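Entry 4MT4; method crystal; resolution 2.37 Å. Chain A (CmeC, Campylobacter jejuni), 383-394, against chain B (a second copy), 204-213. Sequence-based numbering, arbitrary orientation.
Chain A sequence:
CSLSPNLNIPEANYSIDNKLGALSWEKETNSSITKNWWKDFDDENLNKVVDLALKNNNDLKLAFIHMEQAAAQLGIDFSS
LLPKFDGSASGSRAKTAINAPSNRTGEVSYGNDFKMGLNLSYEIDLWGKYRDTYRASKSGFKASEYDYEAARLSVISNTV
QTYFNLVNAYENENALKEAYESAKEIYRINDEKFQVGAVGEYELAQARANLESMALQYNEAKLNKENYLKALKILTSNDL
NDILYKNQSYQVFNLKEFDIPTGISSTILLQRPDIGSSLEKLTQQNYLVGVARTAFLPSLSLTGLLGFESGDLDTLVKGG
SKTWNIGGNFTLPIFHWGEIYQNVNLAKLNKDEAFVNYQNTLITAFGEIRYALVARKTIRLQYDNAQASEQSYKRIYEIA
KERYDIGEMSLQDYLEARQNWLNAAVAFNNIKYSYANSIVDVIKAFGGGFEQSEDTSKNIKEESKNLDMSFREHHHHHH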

ATOM      1  N   TYR A 383      24.321   0.724  25.664  1.00 43.66           N
ATOM      2  CA  TYR A 383      25.284  -0.360  25.526  1.00 49.25           C
ATOM      3  C   TYR A 383      26.082  -0.535  26.814  1.00 52.10           C
ATOM      4  O   TYR A 383      26.343  -1.658  27.242  1.00 55.94           O
ATOM      5  CB  TYR A 383      26.226  -0.094  24.351  1.00 44.33           C
ATOM      6  CG  TYR A 383      27.022  -1.303  23.916  1.00 57.34           C
ATOM      7  CD1 TYR A 383      28.215  -1.639  24.546  1.00 58.53           C
ATOM      8  CD2 TYR A 383      26.580  -2.111  22.876  1.00 52.44           C
ATOM      9  CE1 TYR A 383      28.943  -2.745  24.152  1.00 57.50           C
ATOM     10  CE2 TYR A 383      27.302  -3.218  22.474  1.00 61.72           C
ATOM     11  CZ  TYR A 383      28.483  -3.531  23.115  1.00 62.47           C
ATOM     12  OH  TYR A 383      29.201  -4.634  22.714  1.00 71.31           O
ATOM     13  N   ASP A 384      26.457   0.580  27.432  1.00 44.93           N
ATOM     14  CA  ASP A 384      27.180   0.553  28.700  1.00 53.75           C
ATOM     15  C   ASP A 384      26.259   0.166  29.855  1.00 50.37           C
ATOM     16  O   ASP A 384      26.652  -0.585  30.745  1.00 53.30           O
ATOM     17  CB  ASP A 384      27.829   1.911  28.983  1.00 47.19           C
ATOM     18  CG  ASP A 384      28.980   2.215  28.043  1.00 65.46           C
ATOM     19  OD1 ASP A 384      29.603   1.257  27.535  1.00 54.27           O
ATOM     20  OD2 ASP A 384      29.266   3.410  27.811  1.00 62.28           O
ATOM     21  N   ASN A 385      25.035   0.686  29.832  1.00 53.09           N
ATOM     22  CA  ASN A 385      24.061   0.400  30.881  1.00 50.10           C
ATOM     23  C   ASN A 385      23.684  -1.077  30.920  1.00 60.67           C
ATOM     24  O   ASN A 385      23.671  -1.694  31.985  1.00 54.71           O
ATOM     25  CB  ASN A 385      22.803   1.246  30.692  1.00 52.17           C
ATOM     26  CG  ASN A 385      23.083   2.734  30.760  1.00 58.07           C
ATOM     27  OD1 ASN A 385      24.027   3.172  31.417  1.00 63.14           O
ATOM     28  ND2 ASN A 385      22.259   3.521  30.078  1.00 68.11           N
ATOM     29  N   ALA A 386      23.378  -1.635  29.754  1.00 45.89           N
ATOM     30  CA  ALA A 386      22.970  -3.030  29.651  1.00 55.60           C
ATOM     31  C   ALA A 386      24.130  -3.976  29.953  1.00 46.94           C
ATOM     32  O   ALA A 386      23.929  -5.063  30.494  1.00 47.79           O
ATOM     33  CB  ALA A 386      22.402  -3.313  28.268  1.00 39.54           C
ATOM     34  N   GLN A 387      25.342  -3.557  29.603  1.00 42.37           N
ATOM     35  CA  GLN A 387      26.530  -4.361  29.866  1.00 58.15           C
ATOM     36  C   GLN A 387      26.807  -4.453  31.362  1.00 59.39           C
ATOM     37  O   GLN A 387      27.070  -5.534  31.888  1.00 59.48           O
ATOM     38  CB  GLN A 387      27.751  -3.781  29.146  1.00 47.22           C
ATOM     39  CG  GLN A 387      29.032  -4.576  29.353  1.00 60.05           C
ATOM     40  CD  GLN A 387      30.208  -4.011  28.576  1.00 70.14           C
ATOM     41  OE1 GLN A 387      30.597  -2.859  28.765  1.00 65.93           O
ATOM     42  NE2 GLN A 387      30.775  -4.821  27.688  1.00 60.54           N
ATOM     43  N   ALA A 388      26.748  -3.310  32.038  1.00 51.34           N
ATOM     44  CA  ALA A 388      27.008  -3.251  33.471  1.00 56.47           C
ATOM     45  C   ALA A 388      25.897  -3.940  34.259  1.00 54.32           C
ATOM     46  O   ALA A 388      26.150  -4.553  35.298  1.00 50.21           O
ATOM     47  CB  ALA A 388      27.164  -1.808  33.919  1.00 43.74           C
ATOM     48  N   SER A 389      24.669  -3.839  33.758  1.00 62.76           N
ATOM     49  CA  SER A 389      23.522  -4.476  34.397  1.00 58.11           C
ATOM     50  C   SER A 389      23.654  -5.996  34.367  1.00 62.93           C
ATOM     51  O   SER A 389      23.389  -6.672  35.362  1.00 61.80           O
ATOM     52  CB  SER A 389      22.222  -4.045  33.715  1.00 53.69           C
ATOM     53  OG  SER A 389      21.096  -4.656  34.320  1.00 50.46           O
ATOM     54  N   GLU A 390      24.073  -6.525  33.221  1.00 48.59           N
ATOM     55  CA  GLU A 390      24.258  -7.961  33.036  1.00 63.42           C
ATOM     56  C   GLU A 390      25.361  -8.498  33.940  1.00 52.08           C
ATOM     57  O   GLU A 390      25.259  -9.606  34.471  1.00 52.68           O
ATOM     58  CB  GLU A 390      24.579  -8.270  31.569  1.00 48.58           C
ATOM     59  CG  GLU A 390      24.717  -9.758  31.246  1.00 61.22           C
ATOM     60  CD  GLU A 390      26.145 -10.263  31.367  1.00 72.62           C
ATOM     61  OE1 GLU A 390      27.076  -9.431  31.412  1.00 84.19           O
ATOM     62  OE2 GLU A 390      26.335 -11.497  31.417  1.00 71.85           O
ATOM     63  N   GLN A 391      26.414  -7.703  34.105  1.00 56.26           N
ATOM     64  CA  GLN A 391      27.544  -8.082  34.942  1.00 60.84           C
ATOM     65  C   GLN A 391      27.157  -8.090  36.413  1.00 53.91           C
ATOM     66  O   GLN A 391      27.590  -8.950  37.178  1.00 60.64           O
ATOM     67  CB  GLN A 391      28.719  -7.132  34.718  1.00 57.44           C
ATOM     68  CG  GLN A 391      29.402  -7.292  33.369  1.00 65.56           C
ATOM     69  CD  GLN A 391      30.473  -6.245  33.133  1.00 88.91           C
ATOM     70  OE1 GLN A 391      30.410  -5.142  33.676  1.00 86.69           O
ATOM     71  NE2 GLN A 391      31.464  -6.587  32.320  1.00 92.23           N
ATOM     72  N   SER A 392      26.334  -7.123  36.802  1.00 50.92           N
ATOM     73  CA  SER A 392      25.865  -7.029  38.179  1.00 53.50           C
ATOM     74  C   SER A 392      24.930  -8.181  38.524  1.00 60.10           C
ATOM     75  O   SER A 392      25.071  -8.803  39.575  1.00 52.39           O
ATOM     76  CB  SER A 392      25.158  -5.695  38.415  1.00 51.01           C
ATOM     77  OG  SER A 392      26.048  -4.610  38.227  1.00 61.32           O
ATOM     78  N   TYR A 393      23.978  -8.461  37.638  1.00 54.99           N
ATOM     79  CA  TYR A 393      23.029  -9.548  37.854  1.00 51.89           C
ATOM     80  C   TYR A 393      23.719 -10.906  37.801  1.00 48.74           C
ATOM     81  O   TYR A 393      23.256 -11.869  38.411  1.00 54.71           O
ATOM     82  CB  TYR A 393      21.896  -9.498  36.825  1.00 48.72           C
ATOM     83  CG  TYR A 393      20.788  -8.529  37.178  1.00 52.05           C
ATOM     84  CD1 TYR A 393      19.925  -8.789  38.236  1.00 47.75           C
ATOM     85  CD2 TYR A 393      20.601  -7.360  36.453  1.00 45.06           C
ATOM     86  CE1 TYR A 393      18.911  -7.910  38.565  1.00 48.85           C
ATOM     87  CE2 TYR A 393      19.588  -6.474  36.774  1.00 47.43           C
ATOM     88  CZ  TYR A 393      18.746  -6.755  37.832  1.00 54.12           C
ATOM     89  OH  TYR A 393      17.735  -5.881  38.161  1.00 61.98           O
ATOM     90  N   LYS A 394      24.827 -10.981  37.070  1.00 47.84           N
ATOM     91  CA  LYS A 394      25.606 -12.211  37.017  1.00 52.76           C
ATOM     92  C   LYS A 394      26.295 -12.459  38.354  1.00 60.90           C
ATOM     93  O   LYS A 394      26.321 -13.584  38.849  1.00 57.68           O
ATOM     94  CB  LYS A 394      26.643 -12.156  35.897  1.00 52.65           C
ATOM     95  CG  LYS A 394      27.477 -13.419  35.777  1.00 59.31           C
ATOM     96  CD  LYS A 394      28.478 -13.323  34.642  1.00 63.63           C
ATOM     97  CE  LYS A 394      29.283 -14.605  34.517  1.00 74.20           C
ATOM     98  NZ  LYS A 394      30.258 -14.539  33.396  1.00 82.61           N
TER
ATOM     99  N   LEU B 204      25.603  -4.400  47.503  1.00 47.74           N
ATOM    100  CA  LEU B 204      26.189  -3.395  46.625  1.00 48.01           C
ATOM    101  C   LEU B 204      25.907  -3.726  45.161  1.00 54.70           C
ATOM    102  O   LEU B 204      25.673  -2.834  44.346  1.00 50.32           O
ATOM    103  CB  LEU B 204      27.696  -3.285  46.861  1.00 39.12           C
ATOM    104  CG  LEU B 204      28.437  -2.262  45.998  1.00 49.50           C
ATOM    105  CD1 LEU B 204      27.942  -0.853  46.290  1.00 49.98           C
ATOM    106  CD2 LEU B 204      29.941  -2.364  46.203  1.00 46.81           C
ATOM    107  N   ALA B 205      25.927  -5.016  44.839  1.00 54.08           N
ATOM    108  CA  ALA B 205      25.655  -5.466  43.480  1.00 47.71           C
ATOM    109  C   ALA B 205      24.190  -5.251  43.119  1.00 58.29           C
ATOM    110  O   ALA B 205      23.863  -4.950  41.971  1.00 56.61           O
ATOM    111  CB  ALA B 205      26.036  -6.931  43.319  1.00 43.73           C
ATOM    112  N   GLN B 206      23.311  -5.402  44.105  1.00 52.36           N
ATOM    113  CA  GLN B 206      21.884  -5.192  43.893  1.00 54.21           C
ATOM    114  C   GLN B 206      21.574  -3.717  43.668  1.00 59.49           C
ATOM    115  O   GLN B 206      20.704  -3.369  42.869  1.00 56.18           O
ATOM    116  CB  GLN B 206      21.076  -5.723  45.077  1.00 41.83           C
ATOM    117  CG  GLN B 206      21.032  -7.241  45.165  1.00 63.05           C
ATOM    118  CD  GLN B 206      20.116  -7.736  46.267  1.00 58.04           C
ATOM    119  OE1 GLN B 206      20.066  -7.162  47.355  1.00 61.57           O
ATOM    120  NE2 GLN B 206      19.379  -8.805  45.986  1.00 64.57           N
ATOM    121  N   ALA B 207      22.292  -2.852  44.376  1.00 46.52           N
ATOM    122  CA  ALA B 207      22.133  -1.412  44.216  1.00 55.03           C
ATOM    123  C   ALA B 207      22.682  -0.960  42.866  1.00 60.80           C
ATOM    124  O   ALA B 207      22.158  -0.031  42.250  1.00 47.14           O
ATOM    125  CB  ALA B 207      22.826  -0.670  45.349  1.00 44.12           C
ATOM    126  N   ARG B 208      23.737  -1.627  42.412  1.00 52.57           N
ATOM    127  CA  ARG B 208      24.358  -1.297  41.135  1.00 50.41           C
ATOM    128  C   ARG B 208      23.520  -1.806  39.966  1.00 61.87           C
ATOM    129  O   ARG B 208      23.340  -1.103  38.971  1.00 46.62           O
ATOM    130  CB  ARG B 208      25.773  -1.872  41.062  1.00 41.31           C
ATOM    131  CG  ARG B 208      26.440  -1.709  39.706  1.00 60.93           C
ATOM    132  CD  ARG B 208      27.942  -1.510  39.837  1.00 69.88           C
ATOM    133  NE  ARG B 208      28.337  -0.156  39.460  1.00 85.37           N
ATOM    134  CZ  ARG B 208      28.677   0.208  38.229  1.00 81.40           C
ATOM    135  NH1 ARG B 208      28.678  -0.684  37.247  1.00 92.08           N
ATOM    136  NH2 ARG B 208      29.019   1.463  37.975  1.00 96.99           N
ATOM    137  N   ALA B 209      23.014  -3.029  40.092  1.00 54.37           N
ATOM    138  CA  ALA B 209      22.136  -3.610  39.081  1.00 54.78           C
ATOM    139  C   ALA B 209      20.887  -2.755  38.915  1.00 58.57           C
ATOM    140  O   ALA B 209      20.405  -2.546  37.803  1.00 60.14           O
ATOM    141  CB  ALA B 209      21.759  -5.037  39.454  1.00 43.18           C
ATOM    142  N   ASN B 210      20.374  -2.259  40.036  1.00 49.05           N
ATOM    143  CA  ASN B 210      19.208  -1.388  40.033  1.00 53.07           C
ATOM    144  C   ASN B 210      19.511  -0.050  39.363  1.00 53.63           C
ATOM    145  O   ASN B 210      18.675   0.502  38.652  1.00 49.07           O
ATOM    146  CB  ASN B 210      18.713  -1.166  41.463  1.00 45.92           C
ATOM    147  CG  ASN B 210      17.496  -0.271  41.526  1.00 51.13           C
ATOM    148  OD1 ASN B 210      16.370  -0.718  41.306  1.00 51.51           O
ATOM    149  ND2 ASN B 210      17.713   1.003  41.835  1.00 40.84           N
ATOM    150  N   LEU B 211      20.720   0.453  39.589  1.00 46.69           N
ATOM    151  CA  LEU B 211      21.161   1.715  39.006  1.00 49.91           C
ATOM    152  C   LEU B 211      21.239   1.612  37.482  1.00 52.81           C
ATOM    153  O   LEU B 211      20.719   2.471  36.766  1.00 42.94           O
ATOM    154  CB  LEU B 211      22.519   2.120  39.590  1.00 45.79           C
ATOM    155  CG  LEU B 211      23.045   3.560  39.488  1.00 56.65           C
ATOM    156  CD1 LEU B 211      24.339   3.598  38.684  1.00 55.54           C
ATOM    157  CD2 LEU B 211      22.019   4.537  38.915  1.00 46.98           C
ATOM    158  N   GLU B 212      21.879   0.555  36.992  1.00 50.96           N
ATOM    159  CA  GLU B 212      22.049   0.365  35.556  1.00 51.53           C
ATOM    160  C   GLU B 212      20.727   0.059  34.862  1.00 60.63           C
ATOM    161  O   GLU B 212      20.499   0.493  33.731  1.00 54.94           O
ATOM    162  CB  GLU B 212      23.052  -0.757  35.278  1.00 50.88           C
ATOM    163  CG  GLU B 212      24.409  -0.571  35.948  1.00 56.03           C
ATOM    164  CD  GLU B 212      25.169   0.642  35.435  1.00 67.68           C
ATOM    165  OE1 GLU B 212      24.876   1.115  34.315  1.00 58.71           O
ATOM    166  OE2 GLU B 212      26.070   1.121  36.155  1.00 72.60           O
ATOM    167  N   SER B 213      19.861  -0.691  35.538  1.00 57.10           N
ATOM    168  CA  SER B 213      18.547  -1.018  34.995  1.00 44.86           C
ATOM    169  C   SER B 213      17.716   0.245  34.800  1.00 57.08           C
ATOM    170  O   SER B 213      17.064   0.419  33.773  1.00 56.94           O
ATOM    171  CB  SER B 213      17.809  -1.995  35.909  1.00 45.32           C
ATOM    172  OG  SER B 213      16.515  -2.291  35.410  1.00 65.01           O
TER

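Both stretches are helical throughout, and they pack nearly antiparallel: the N-to-C directions differ by 155° and the axes approach to 8.3 Å. That spacing is close for two helices, and the residues facing each other account for it, since alanine and serine occupy most of the meeting points. Together the stretches bury 429 Å², with no hydrogen bond or salt bridge between them, so the contact rests on shape and van der Waals packing.

Along chain B, the contact begins at A205(B), whose CA-to-CB bond points toward chain A. Its carbonyl O lies 3.9 Å from CB of S392(A), whereas its CB stays 4.3 Å from O of S392(A), so the backbone makes the nearer contact.

One turn on, R208(B) also points toward the partner. Its CG sits 3.3 Å from OG of S392(A), a tight approach in which the aliphatic part of the arginine does the packing. The serine hydroxyl is already engaged within its own helix: with chi1 at -62° (m), OG donates to O of A388(A) at 2.9 Å. Farther out, NH1 of R208(B) reaches to 3.8 Å from CB of A388(A), the methyl lying oblique to the guanidinium.

A209(B) forms the center of the fit. The CA of A209(B) is 5.0 Å from the CA of S389(A), and its CB touches two residues at once, 3.6 Å from CB of S392(A) and 3.7 Å from CE2 of Y393(A). The methyl stands over one face of the tyrosine ring, 3.8 Å from CB of A209(B) to the centroid of Y393(A) and 14° off the ring normal, a CH-pi contact. The CA-to-CB bond of Y393(A) points sideways, but with chi1 at -83° (m) its end comes nearer and presents the ring to this methyl.

E212(B) has the largest area covered by the other stretch, 85 Å². Its CB packs 3.5 Å from O of N385(A) and 3.7 Å from CB of S389(A), while its CD lies 3.5 Å from CB of A388(A). The bent conformation, chi1 -55° and chi2 -65° (both m), accompanies a carboxylate whose OE2 is 3.4 Å from NH1 of R208(B). This intrahelical salt bridge is one of charge alone, because the oxygen lies well out of the guanidinium plane.

S213(B) closes the contact more loosely: its CB is 4.5 Å from OH of Y393(A), and its own hydroxyl is hydrogen-bonded elsewhere in the structure.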